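Local coordinates for uncharacterized protein (Pseudomonas aeruginosa UCBPP-PA14, PDB 3FD9) that negatively regulates the type III secretion regulon as an anti-activator, probably by disrupting self-association and DNA binding of the activator ExsA until ExsC relieves it, at residues Q47-C51 / E52-Q56; M99-W102 / V103-V107; Q221-C224 / R225-D228. All blocks are in the same frame, centred on the assembly; numbering follows the deposited sequence.

Interaction 1. Residues Q47-C51 / E52-Q56; sequences QLFRC and EWLQQ
L48 meets L54 across the break between helix 42-50 and helix 52-60. Its branch point does much of the touching: L48 CG lies 3.6 Å from L54 CD2, and L48 CD1 is almost as near the same methyl, while the two side chains run at a slant to one another. That methyl also rests against the main chain, since L54 CD2 comes within 3.4 Å of L48 O. L54 holds CG anti to its backbone nitrogen (chi1 -170°), which swings the isobutyl group back toward the end of the preceding helix. F49 follows with a looser touch, its ring receiving L54 CD2 at the edge near the ring plane, 4.1 Å from F49 CD2. Y22 of helix 19-24 packs on L54 and Q55, and its hydroxyl is hydrogen-bonded to F49 O. Beyond it, R50 is exposed and poorly ordered; its CA approaches the folded-back amide of Q55, whose NE2 lies 3.7 Å away. C51 then breaks the helical run and carries the polar part of the contact. Its SG sits between the backbone nitrogen and the carbonyl carbon (chi1 82°), from where it accepts L54 N at 3.6 Å in a nearly straight bond (167° at the hydrogen). The sulfur also packs against the root of that leucine, C51 SG to L54 CB being 3.8 Å. Q55 N is directed at C51 O, although the position of that oxygen is doubtful. Cysteine thus serves as the N-cap of helix 52-60, giving its sulfur to a first-turn N-H. C51 follows one helix directly and caps the next, with L48, F49 and L54 packed at the junction: a capped helix-to-helix connection within the helical N-terminal domain of ExsD.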
loop_
_atom_site.group_PDB
_atom_site.type_symbol
_atom_site.label_atom_id
_atom_site.label_comp_id
_atom_site.label_asym_id
_atom_site.label_seq_id
_atom_site.Cartn_x
_atom_site.Cartn_y
_atom_site.Cartn_z
ATOM N N GLN A 47 15.249 13.549 -11.097
ATOM C CA GLN A 47 16.312 12.737 -11.679
ATOM C C GLN A 47 16.307 11.354 -11.067
ATOM O O GLN A 47 16.483 10.355 -11.763
ATOM C CB GLN A 47 17.684 13.385 -11.512
ATOM C CG GLN A 47 17.972 14.454 -12.549
ATOM C CD GLN A 47 19.122 15.341 -12.152
ATOM O OE1 GLN A 47 19.714 15.157 -11.098
ATOM N NE2 GLN A 47 19.446 16.315 -12.995
ATOM N N LEU A 48 16.098 11.300 -9.758
ATOM C CA LEU A 48 15.997 10.032 -9.058
ATOM C C LEU A 48 14.834 9.216 -9.596
ATOM O O LEU A 48 14.955 8.013 -9.796
ATOM C CB LEU A 48 15.803 10.257 -7.563
ATOM C CG LEU A 48 15.368 9.003 -6.808
ATOM C CD1 LEU A 48 16.520 7.994 -6.780
ATOM C CD2 LEU A 48 14.906 9.338 -5.407
ATOM N N PHE A 49 13.706 9.871 -9.835
ATOM C CA PHE A 49 12.504 9.146 -10.211
ATOM C C PHE A 49 12.633 8.520 -11.585
ATOM O O PHE A 49 11.981 7.522 -11.873
ATOM C CB PHE A 49 11.263 10.042 -10.143
ATOM C CG PHE A 49 10.819 10.358 -8.741
ATOM C CD1 PHE A 49 10.336 11.614 -8.416
ATOM C CD2 PHE A 49 10.904 9.404 -7.742
ATOM C CE1 PHE A 49 9.931 11.908 -7.119
ATOM C CE2 PHE A 49 10.503 9.690 -6.444
ATOM C CZ PHE A 49 10.018 10.942 -6.133
ATOM N N ARG A 50 13.484 9.096 -12.427
ATOM C CA ARG A 50 13.631 8.618 -13.797
ATOM C C ARG A 50 14.843 7.717 -14.008
ATOM O O ARG A 50 15.033 7.167 -15.096
ATOM C CB ARG A 50 13.677 9.800 -14.769
ATOM C CG ARG A 50 12.340 10.106 -15.433
ATOM C CD ARG A 50 12.307 11.509 -16.015
ATOM N NE ARG A 50 13.631 11.958 -16.434
ATOM C CZ ARG A 50 14.294 12.959 -15.862
ATOM N NH1 ARG A 50 13.747 13.623 -14.851
ATOM N NH2 ARG A 50 15.497 13.302 -16.306
ATOM N N CYS A 51 15.658 7.552 -12.973
ATOM C CA CYS A 51 16.916 6.834 -13.139
ATOM C C CYS A 51 16.720 5.325 -13.289
ATOM O O CYS A 51 15.735 4.766 -12.819
ATOM C CB CYS A 51 17.887 7.171 -12.002
ATOM S SG CYS A 51 17.651 6.258 -10.477
ATOM N N GLU A 52 17.667 4.671 -13.950
ATOM C CA GLU A 52 17.547 3.247 -14.272
ATOM C C GLU A 52 17.429 2.351 -13.051
ATOM O O GLU A 52 16.627 1.424 -13.038
ATOM C CB GLU A 52 18.734 2.791 -15.121
ATOM C CG GLU A 52 18.618 3.154 -16.588
ATOM C CD GLU A 52 17.613 2.279 -17.316
ATOM O OE1 GLU A 52 16.763 1.647 -16.641
ATOM O OE2 GLU A 52 17.679 2.221 -18.566
ATOM N N TRP A 53 18.251 2.626 -12.039
ATOM C CA TRP A 53 18.276 1.847 -10.799
ATOM C C TRP A 53 16.905 1.815 -10.162
ATOM O O TRP A 53 16.355 0.751 -9.920
ATOM C CB TRP A 53 19.289 2.432 -9.816
ATOM C CG TRP A 53 19.306 1.767 -8.475
ATOM C CD1 TRP A 53 19.840 0.548 -8.173
ATOM C CD2 TRP A 53 18.790 2.292 -7.243
ATOM N NE1 TRP A 53 19.678 0.275 -6.835
ATOM C CE2 TRP A 53 19.033 1.329 -6.241
ATOM C CE3 TRP A 53 18.130 3.478 -6.891
ATOM C CZ2 TRP A 53 18.650 1.510 -4.916
ATOM C CZ3 TRP A 53 17.748 3.661 -5.573
ATOM C CH2 TRP A 53 18.009 2.677 -4.599
ATOM N N LEU A 54 16.347 2.986 -9.903
ATOM C CA LEU A 54 15.055 3.053 -9.242
ATOM C C LEU A 54 13.963 2.473 -10.141
ATOM O O LEU A 54 12.984 1.916 -9.658
ATOM C CB LEU A 54 14.731 4.489 -8.824
ATOM C CG LEU A 54 13.515 4.650 -7.907
ATOM C CD1 LEU A 54 13.598 3.706 -6.709
ATOM C CD2 LEU A 54 13.361 6.090 -7.440
ATOM N N GLN A 55 14.138 2.598 -11.451
ATOM C CA GLN A 55 13.179 2.043 -12.402
ATOM C C GLN A 55 13.184 0.514 -12.363
ATOM O O GLN A 55 12.150 -0.129 -12.533
ATOM C CB GLN A 55 13.499 2.521 -13.819
ATOM C CG GLN A 55 13.268 4.000 -14.052
ATOM C CD GLN A 55 11.804 4.344 -14.139
ATOM O OE1 GLN A 55 10.951 3.465 -14.306
ATOM N NE2 GLN A 55 11.496 5.633 -14.023
ATOM N N GLN A 56 14.368 -0.049 -12.153
ATOM C CA GLN A 56 14.556 -1.485 -12.055
ATOM C C GLN A 56 13.864 -1.999 -10.802
ATOM O O GLN A 56 13.139 -2.993 -10.842
ATOM C CB GLN A 56 16.057 -1.794 -12.011
ATOM C CG GLN A 56 16.451 -3.252 -11.773
ATOM C CD GLN A 56 17.946 -3.498 -12.021
ATOM O OE1 GLN A 56 18.418 -3.446 -13.163
ATOM N NE2 GLN A 56 18.691 -3.765 -10.950
#

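Interaction 2. Residues M99-W102 / V103-V107; sequences MIDW and VLLPV
M99, present as selenomethionine, and L104 slant across each other on one side of helix 96-115, with M99 CG 4.1 Å from L104 CG. The M99 chain starts anti to its backbone nitrogen (chi1 170°) and then bends twice, which carries the selenium over toward V103: M99 SE lies 4.2 Å from V103 CB. I100 and L105 form a closer oblique pair, in which the I100 CG2 branch, 3.7 Å from L105 CG, makes the contact and leaves CG1 for a longer approach to L104. D101 and L105 run side by side in the same direction, the methyl L105 CD1 coming nearest to D101 OD1. The other oxygen, D101 OD2, forms a salt bridge with R31 of the second subunit and a hydrogen bond with Q97, so its charge serves the subunit interface. P106 turns its ring over the preceding turn, P106 CG standing 3.5 Å from D101 O. L104 fits among M197 and L200 of helix 193-203 and F209, whereas W102 reaches R57 and R60 of helix 52-60. The spacing follows from a wide, pi-type turn: L104 N bonds to M99 O at 3.1 Å and L105 N to I100 O at 3.0 Å, both nearly straight and in the carbonyl plane, while V103 N gives M99 O only a weak bond. Proline at 106 brings no N-H, so the widened turn leads into a kink. Apolar burial probably helps the main-chain bonds to hold this irregular turn, and D101 supplies a charged link to the neighbouring copy.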
loop_
_atom_site.group_PDB
_atom_site.type_symbol
_atom_site.label_atom_id
_atom_site.label_comp_id
_atom_site.label_asym_id
_atom_site.label_seq_id
_atom_site.Cartn_x
_atom_site.Cartn_y
_atom_site.Cartn_z
HETATM N N MSE A 99 17.989 -14.439 -4.791
HETATM C CA MSE A 99 18.327 -15.187 -5.987
HETATM C C MSE A 99 17.217 -15.055 -7.032
HETATM O O MSE A 99 17.478 -14.996 -8.231
HETATM C CB MSE A 99 18.548 -16.657 -5.632
HETATM C CG MSE A 99 18.679 -17.558 -6.841
HETATM SE SE MSE A 99 20.356 -17.257 -7.819
HETATM C CE MSE A 99 21.580 -18.188 -6.573
ATOM N N ILE A 100 15.976 -14.984 -6.563
ATOM C CA ILE A 100 14.822 -14.986 -7.449
ATOM C C ILE A 100 14.564 -13.621 -8.056
ATOM O O ILE A 100 14.281 -13.505 -9.243
ATOM C CB ILE A 100 13.548 -15.413 -6.699
ATOM C CG1 ILE A 100 13.611 -16.895 -6.321
ATOM C CG2 ILE A 100 12.325 -15.141 -7.543
ATOM C CD1 ILE A 100 12.566 -17.299 -5.289
ATOM N N ASP A 101 14.642 -12.585 -7.236
ATOM C CA ASP A 101 14.215 -11.266 -7.664
ATOM C C ASP A 101 15.284 -10.556 -8.459
ATOM O O ASP A 101 14.985 -9.658 -9.244
ATOM C CB ASP A 101 13.847 -10.420 -6.456
ATOM C CG ASP A 101 12.558 -10.858 -5.819
ATOM O OD1 ASP A 101 11.606 -11.187 -6.567
ATOM O OD2 ASP A 101 12.497 -10.872 -4.569
ATOM N N TRP A 102 16.532 -10.953 -8.238
ATOM C CA TRP A 102 17.658 -10.288 -8.859
ATOM C C TRP A 102 18.236 -11.080 -10.019
ATOM O O TRP A 102 18.919 -10.529 -10.868
ATOM C CB TRP A 102 18.738 -9.964 -7.821
ATOM C CG TRP A 102 18.622 -8.558 -7.286
ATOM C CD1 TRP A 102 19.065 -7.409 -7.888
ATOM C CD2 TRP A 102 18.016 -8.150 -6.053
ATOM N NE1 TRP A 102 18.768 -6.318 -7.105
ATOM C CE2 TRP A 102 18.124 -6.745 -5.977
ATOM C CE3 TRP A 102 17.393 -8.836 -5.008
ATOM C CZ2 TRP A 102 17.637 -6.018 -4.899
ATOM C CZ3 TRP A 102 16.906 -8.107 -3.938
ATOM C CH2 TRP A 102 17.033 -6.714 -3.891
ATOM N N VAL A 103 17.960 -12.372 -10.070
ATOM C CA VAL A 103 18.517 -13.193 -11.128
ATOM C C VAL A 103 17.427 -13.942 -11.885
ATOM O O VAL A 103 17.089 -13.584 -13.006
ATOM C CB VAL A 103 19.552 -14.198 -10.582
ATOM C CG1 VAL A 103 20.169 -14.990 -11.715
ATOM C CG2 VAL A 103 20.627 -13.478 -9.818
ATOM N N LEU A 104 16.870 -14.974 -11.267
ATOM C CA LEU A 104 15.995 -15.892 -11.979
ATOM C C LEU A 104 14.877 -15.209 -12.755
ATOM O O LEU A 104 14.672 -15.502 -13.933
ATOM C CB LEU A 104 15.426 -16.940 -11.031
ATOM C CG LEU A 104 16.453 -17.768 -10.251
ATOM C CD1 LEU A 104 15.731 -18.859 -9.464
ATOM C CD2 LEU A 104 17.496 -18.366 -11.170
ATOM N N LEU A 105 14.156 -14.300 -12.111
ATOM C CA LEU A 105 13.044 -13.623 -12.774
ATOM C C LEU A 105 13.474 -12.672 -13.902
ATOM O O LEU A 105 12.919 -12.717 -15.001
ATOM C CB LEU A 105 12.169 -12.893 -11.752
ATOM C CG LEU A 105 11.314 -13.779 -10.859
ATOM C CD1 LEU A 105 10.314 -12.930 -10.120
ATOM C CD2 LEU A 105 10.593 -14.855 -11.665
ATOM N N PRO A 106 14.453 -11.795 -13.635
ATOM C CA PRO A 106 14.980 -10.963 -14.728
ATOM C C PRO A 106 15.525 -11.813 -15.874
ATOM O O PRO A 106 15.188 -11.602 -17.041
ATOM C CB PRO A 106 16.127 -10.205 -14.064
ATOM C CG PRO A 106 15.727 -10.132 -12.613
ATOM C CD PRO A 106 15.049 -11.448 -12.335
ATOM N N VAL A 107 16.364 -12.782 -15.533
ATOM C CA VAL A 107 16.970 -13.655 -16.526
ATOM C C VAL A 107 15.920 -14.360 -17.366
ATOM O O VAL A 107 16.083 -14.512 -18.577
ATOM C CB VAL A 107 17.877 -14.700 -15.865
ATOM C CG1 VAL A 107 18.158 -15.847 -16.819
ATOM C CG2 VAL A 107 19.172 -14.037 -15.394
#

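Interaction 3. Residues Q221-C224 / R225-D228; sequences QPLC and RLDD
L223 and L226 make the close-packed half of this contact, at the end of helix 217-223. Their side chains lie alongside each other and point the same way, L223 CD1 to L226 CD1 measuring 4.2 Å, and the branch point of L226 has L223 O as a neighbour. CG of L226 is anti to the carbonyl carbon (chi1 -71°), which brings the isobutyl group back against the turn just left. Both leucines are buried: V236 of helix 232-241, L93 and W254 surround L226, and L206 touches L223. Just behind them the chain is closed by one main-chain bond, R225 N to P222 O at 3.1 Å. The donor approaches from above the carbonyl plane, 64° out of it, as is consistent with a link spanning three residues where a regular helix spans four.

The other half is looser and faces outward. Q221, bent at chi2, and R225, bent twice, pass at an angle with their amide and guanidinium planes only 21° apart; their side chains meet merely through Q221 NE2 and R225 CD, 3.9 Å apart. The first methylenes of R225 run beside the backbone, with Q221 O next to CG. Its guanidinium group has D229 as salt-bridge partner through NH1. D228 adds a long ion pair, R225 NH2 to D228 OD1 at 3.6 Å, where the oxygen stands well out of the guanidinium plane and no N-H points at it; the attraction is probably electrostatic alone. With L223 and C224 in the backbone conformations of a type I beta turn, the arrangement is a helix C-terminus unwinding through such a turn into the loop before helix 232-241, within the C-terminal domain of ExsD.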
loop_
_atom_site.group_PDB
_atom_site.type_symbol
_atom_site.label_atom_id
_atom_site.label_comp_id
_atom_site.label_asym_id
_atom_site.label_seq_id
_atom_site.Cartn_x
_atom_site.Cartn_y
_atom_site.Cartn_z
ATOM N N GLN A 221 26.851 -21.827 -15.140
ATOM C CA GLN A 221 28.124 -22.322 -14.631
ATOM C C GLN A 221 28.575 -21.560 -13.374
ATOM O O GLN A 221 28.751 -22.169 -12.316
ATOM C CB GLN A 221 29.192 -22.335 -15.734
ATOM C CG GLN A 221 30.608 -21.995 -15.278
ATOM C CD GLN A 221 31.296 -23.134 -14.546
ATOM O OE1 GLN A 221 30.902 -24.298 -14.661
ATOM N NE2 GLN A 221 32.340 -22.803 -13.792
ATOM N N PRO A 222 28.730 -20.227 -13.469
ATOM C CA PRO A 222 29.142 -19.449 -12.295
ATOM C C PRO A 222 28.081 -19.438 -11.206
ATOM O O PRO A 222 28.412 -19.368 -10.027
ATOM C CB PRO A 222 29.292 -18.030 -12.845
ATOM C CG PRO A 222 29.338 -18.176 -14.322
ATOM C CD PRO A 222 28.531 -19.374 -14.649
ATOM N N LEU A 223 26.815 -19.489 -11.596
ATOM C CA LEU A 223 25.731 -19.363 -10.632
ATOM C C LEU A 223 25.758 -20.522 -9.634
ATOM O O LEU A 223 25.466 -20.348 -8.450
ATOM C CB LEU A 223 24.376 -19.284 -11.349
ATOM C CG LEU A 223 23.220 -18.704 -10.531
ATOM C CD1 LEU A 223 23.479 -17.249 -10.211
ATOM C CD2 LEU A 223 21.906 -18.846 -11.257
ATOM N N CYS A 224 26.133 -21.701 -10.111
ATOM C CA CYS A 224 26.120 -22.898 -9.277
ATOM C C CYS A 224 27.409 -23.064 -8.505
ATOM O O CYS A 224 27.616 -24.096 -7.861
ATOM C CB CYS A 224 25.884 -24.138 -10.128
ATOM S SG CYS A 224 24.288 -24.150 -10.917
ATOM N N ARG A 225 28.274 -22.056 -8.566
ATOM C CA ARG A 225 29.559 -22.138 -7.891
ATOM C C ARG A 225 29.800 -20.906 -7.058
ATOM O O ARG A 225 30.930 -20.595 -6.707
ATOM C CB ARG A 225 30.691 -22.305 -8.899
ATOM C CG ARG A 225 30.433 -23.384 -9.927
ATOM C CD ARG A 225 31.694 -24.161 -10.233
ATOM N NE ARG A 225 31.937 -25.193 -9.227
ATOM C CZ ARG A 225 32.871 -25.121 -8.282
ATOM N NH1 ARG A 225 33.664 -24.059 -8.213
ATOM N NH2 ARG A 225 33.012 -26.116 -7.410
ATOM N N LEU A 226 28.735 -20.193 -6.744
ATOM C CA LEU A 226 28.895 -18.953 -6.017
ATOM C C LEU A 226 29.753 -19.155 -4.774
ATOM O O LEU A 226 30.634 -18.340 -4.477
ATOM C CB LEU A 226 27.525 -18.368 -5.652
ATOM C CG LEU A 226 26.770 -17.812 -6.858
ATOM C CD1 LEU A 226 25.386 -17.354 -6.474
ATOM C CD2 LEU A 226 27.569 -16.679 -7.471
ATOM N N ASP A 227 29.489 -20.248 -4.063
ATOM C CA ASP A 227 30.112 -20.504 -2.772
ATOM C C ASP A 227 31.548 -21.002 -2.907
ATOM O O ASP A 227 32.394 -20.754 -2.048
ATOM C CB ASP A 227 29.292 -21.529 -2.000
ATOM C CG ASP A 227 29.691 -21.613 -0.547
ATOM O OD1 ASP A 227 29.822 -20.546 0.094
ATOM O OD2 ASP A 227 29.869 -22.747 -0.045
ATOM N N ASP A 228 31.812 -21.700 -4.002
ATOM C CA ASP A 228 33.083 -22.371 -4.202
ATOM C C ASP A 228 34.118 -21.454 -4.840
ATOM O O ASP A 228 35.129 -21.136 -4.223
ATOM C CB ASP A 228 32.867 -23.614 -5.061
ATOM C CG ASP A 228 31.595 -24.361 -4.693
ATOM O OD1 ASP A 228 31.700 -25.446 -4.079
ATOM O OD2 ASP A 228 30.487 -23.861 -5.001
#

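In the fold
All three contacts are local turns in a largely helical chain, but their depth differs. Interactions 1 and 2 are buried, their centres 19 Å apart without touching, whereas interaction 3 is partly exposed, its centre about 25 Å from the chain centre. Interaction 1 joins two successive helices, interaction 2 an irregular turn inside one long helix, and interaction 3 a helix to its following loop. Interactions 2 and 3 meet directly: the M99 selenium packs on L223 and its end methyl on L226. Polar chemistry shifts accordingly, from a sulfur cap, through widened main-chain bonding with an intersubunit ion pair, to charged side chains near the surface, one pair of them long.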